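Side-chain contact in L-tyrosine isonitrile synthase (Pseudomonas aeruginosa, PDB 3E59), which builds the isonitrile group of the paerucumarin precursor by joining the C2 carbon of ribulose 5-phosphate to the nitrogen of L-tyrosine: residues A[36-41]-A[259-264]. Sequence-based numbering, arbitrary orientation.
With PO4 (phosphate ion), chain E.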
ATOM      1  N   ALA A  36      11.094  15.096 -14.910  1.00 46.00           N
ATOM      2  CA  ALA A  36      11.481  14.559 -16.216  1.00 46.56           C
ATOM      3  C   ALA A  36      12.692  13.626 -16.130  1.00 47.37           C
ATOM      4  O   ALA A  36      12.775  12.645 -16.868  1.00 46.13           O
ATOM      5  CB  ALA A  36      11.748  15.701 -17.200  1.00 46.17           C
ATOM      6  N   ASP A  37      13.628  13.946 -15.233  1.00 50.06           N
ATOM      7  CA  ASP A  37      14.788  13.080 -14.967  1.00 50.90           C
ATOM      8  C   ASP A  37      14.341  11.799 -14.278  1.00 48.05           C
ATOM      9  O   ASP A  37      14.861  10.725 -14.570  1.00 48.95           O
ATOM     10  CB  ASP A  37      15.850  13.795 -14.120  1.00 53.45           C
ATOM     11  CG  ASP A  37      16.698  14.775 -14.929  1.00 56.59           C
ATOM     12  OD1 ASP A  37      16.955  14.522 -16.131  1.00 58.71           O
ATOM     13  OD2 ASP A  37      17.120  15.803 -14.355  1.00 56.85           O
ATOM     14  N   GLU A  38      13.375  11.926 -13.370  1.00 46.36           N
ATOM     15  CA  GLU A  38      12.765  10.776 -12.698  1.00 44.38           C
ATOM     16  C   GLU A  38      12.058   9.865 -13.691  1.00 42.04           C
ATOM     17  O   GLU A  38      12.198   8.647 -13.617  1.00 41.13           O
ATOM     18  CB  GLU A  38      11.779  11.225 -11.626  1.00 46.11           C
ATOM     19  CG  GLU A  38      12.425  11.723 -10.346  1.00 49.54           C
ATOM     20  CD  GLU A  38      11.428  12.380  -9.421  1.00 51.61           C
ATOM     21  OE1 GLU A  38      10.210  12.212  -9.638  1.00 53.77           O
ATOM     22  OE2 GLU A  38      11.854  13.070  -8.472  1.00 54.29           O
ATOM     23  N   ILE A  39      11.314  10.466 -14.618  1.00 42.64           N
ATOM     24  CA  ILE A  39      10.566   9.732 -15.640  1.00 41.56           C
ATOM     25  C   ILE A  39      11.506   8.958 -16.572  1.00 40.34           C
ATOM     26  O   ILE A  39      11.245   7.796 -16.896  1.00 39.36           O
ATOM     27  CB  ILE A  39       9.623  10.669 -16.444  1.00 41.71           C
ATOM     28  CG1 ILE A  39       8.497  11.200 -15.544  1.00 44.37           C
ATOM     29  CG2 ILE A  39       9.032   9.952 -17.663  1.00 40.25           C
ATOM     30  CD1 ILE A  39       7.821  12.497 -16.062  1.00 43.32           C
ATOM     31  N   ARG A  40      12.594   9.603 -16.985  1.00 39.21           N
ATOM     32  CA  ARG A  40      13.607   8.965 -17.819  1.00 40.80           C
ATOM     33  C   ARG A  40      14.147   7.665 -17.184  1.00 42.02           C
ATOM     34  O   ARG A  40      14.189   6.619 -17.839  1.00 39.66           O
ATOM     35  CB  ARG A  40      14.747   9.943 -18.140  1.00 41.20           C
ATOM     36  N   ARG A  41      14.529   7.711 -15.908  1.00 43.08           N
ATOM     37  CA  ARG A  41      15.048   6.498 -15.286  1.00 44.34           C
ATOM     38  C   ARG A  41      13.964   5.471 -14.936  1.00 42.90           C
ATOM     39  O   ARG A  41      14.236   4.271 -14.883  1.00 42.22           O
ATOM     40  CB  ARG A  41      16.041   6.774 -14.145  1.00 47.43           C
ATOM     41  CG  ARG A  41      15.723   7.905 -13.205  1.00 51.26           C
ATOM     42  CD  ARG A  41      17.020   8.463 -12.607  1.00 53.72           C
ATOM     43  NE  ARG A  41      16.926   8.625 -11.153  1.00 56.94           N
ATOM     44  CZ  ARG A  41      16.563   9.745 -10.524  1.00 58.86           C
ATOM     45  NH1 ARG A  41      16.258  10.849 -11.206  1.00 60.28           N
ATOM     46  NH2 ARG A  41      16.515   9.766  -9.199  1.00 59.69           N
ATOM     47  N   GLN A 259       8.709   5.840  -4.378  1.00 34.20           N
ATOM     48  CA  GLN A 259       9.855   4.987  -4.642  1.00 33.92           C
ATOM     49  C   GLN A 259      10.925   5.721  -5.446  1.00 36.37           C
ATOM     50  O   GLN A 259      10.590   6.585  -6.279  1.00 35.22           O
ATOM     51  CB  GLN A 259       9.419   3.698  -5.373  1.00 32.38           C
ATOM     52  CG  GLN A 259       8.504   2.749  -4.555  1.00 32.82           C
ATOM     53  CD  GLN A 259       9.186   2.087  -3.354  1.00 33.16           C
ATOM     54  OE1 GLN A 259      10.419   2.054  -3.258  1.00 38.07           O
ATOM     55  NE2 GLN A 259       8.373   1.543  -2.429  1.00 29.76           N
ATOM     56  N   PRO A 260      12.218   5.368  -5.223  1.00 36.30           N
ATOM     57  CA  PRO A 260      13.281   5.914  -6.078  1.00 34.95           C
ATOM     58  C   PRO A 260      12.958   5.601  -7.544  1.00 35.41           C
ATOM     59  O   PRO A 260      12.360   4.570  -7.830  1.00 35.65           O
ATOM     60  CB  PRO A 260      14.547   5.156  -5.625  1.00 35.46           C
ATOM     61  CG  PRO A 260      14.235   4.624  -4.244  1.00 34.90           C
ATOM     62  CD  PRO A 260      12.734   4.435  -4.194  1.00 35.10           C
ATOM     63  N   ALA A 261      13.323   6.502  -8.451  1.00 35.76           N
ATOM     64  CA  ALA A 261      13.022   6.363  -9.871  1.00 35.03           C
ATOM     65  C   ALA A 261      13.767   5.195 -10.545  1.00 37.66           C
ATOM     66  O   ALA A 261      13.333   4.704 -11.587  1.00 34.77           O
ATOM     67  CB  ALA A 261      13.327   7.653 -10.576  1.00 37.22           C
ATOM     68  N   ASP A 262      14.882   4.767  -9.947  1.00 40.67           N
ATOM     69  CA  ASP A 262      15.684   3.633 -10.435  1.00 42.31           C
ATOM     70  C   ASP A 262      15.190   2.297  -9.893  1.00 42.04           C
ATOM     71  O   ASP A 262      15.716   1.244 -10.251  1.00 41.89           O
ATOM     72  CB  ASP A 262      17.139   3.790 -10.003  1.00 46.99           C
ATOM     73  CG  ASP A 262      17.809   4.977 -10.628  1.00 51.67           C
ATOM     74  OD1 ASP A 262      17.427   5.366 -11.749  1.00 53.93           O
ATOM     75  OD2 ASP A 262      18.741   5.519 -10.000  1.00 56.45           O
ATOM     76  N   SER A 263      14.206   2.348  -9.004  1.00 41.20           N
ATOM     77  CA  SER A 263      13.697   1.154  -8.332  1.00 41.74           C
ATOM     78  C   SER A 263      12.776   0.321  -9.231  1.00 41.64           C
ATOM     79  O   SER A 263      12.126   0.851 -10.131  1.00 40.13           O
ATOM     80  CB  SER A 263      12.952   1.553  -7.062  1.00 37.19           C
ATOM     81  OG  SER A 263      12.441   0.421  -6.384  1.00 36.73           O
ATOM     82  N   LEU A 264      12.734  -0.986  -8.969  1.00 43.40           N
ATOM     83  CA  LEU A 264      11.743  -1.889  -9.578  1.00 41.83           C
ATOM     84  C   LEU A 264      10.349  -1.528  -9.075  1.00 39.37           C
ATOM     85  O   LEU A 264       9.338  -1.702  -9.767  1.00 39.13           O
ATOM     86  CB  LEU A 264      12.061  -3.336  -9.208  1.00 42.53           C
ATOM     87  CG  LEU A 264      13.216  -4.049  -9.910  1.00 44.94           C
ATOM     88  CD1 LEU A 264      13.571  -5.352  -9.183  1.00 45.16           C
ATOM     89  CD2 LEU A 264      12.853  -4.325 -11.360  1.00 41.88           C
TER
HETATM   90  P   PO4 E 329       7.355  -1.674  -0.273  1.00 38.84           P
HETATM   91  O1  PO4 E 329       8.045  -0.351  -0.057  1.00 39.03           O
HETATM   92  O2  PO4 E 329       6.673  -2.067   1.026  1.00 38.94           O
HETATM   93  O3  PO4 E 329       6.334  -1.530  -1.423  1.00 31.52           O
HETATM   94  O4  PO4 E 329       8.366  -2.743  -0.590  1.00 37.76           O
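Ala261 meets helix 35-55 from the type I beta turn Pro260-Ser263, part of the loop joining strands 252-255 and 265-267 at one border of the parallel sheet. The turn is closed by Ser263 N bonding to Pro260 O. The tight, buried part centres on the Ala261 methyl, which points at the helix, 3.4 Å from the carbonyl oxygen Glu38 O and 4.0 Å from Glu38 CB, and also touches Ile42. Beyond CG the Glu38 chain runs extended away from this methyl, and its carboxylate OE1 is held by salt bridges to Arg23 and Arg25. Arg41 packs its CG against the same methyl, then bends at chi3 (-132°), which lays one guanidinium face over Ala261 CB, offset toward the rim. The solvent side belongs to exposed Asp262, whose carboxylate lies at the guanidinium edge, the planes 64° apart, and forms a salt bridge to partly exposed Arg41. No hydrogen bond crosses between the segments; this ion pair is their polar link. Beyond the turn, Gln259 NE2 donates to O1 of a phosphate ion, probably from the crystallisation liquor, at 3.1 Å. Across the contact, Asp262 OD1 sits 3.4 Å from Arg41 NE and 3.1 Å from Arg41 CB.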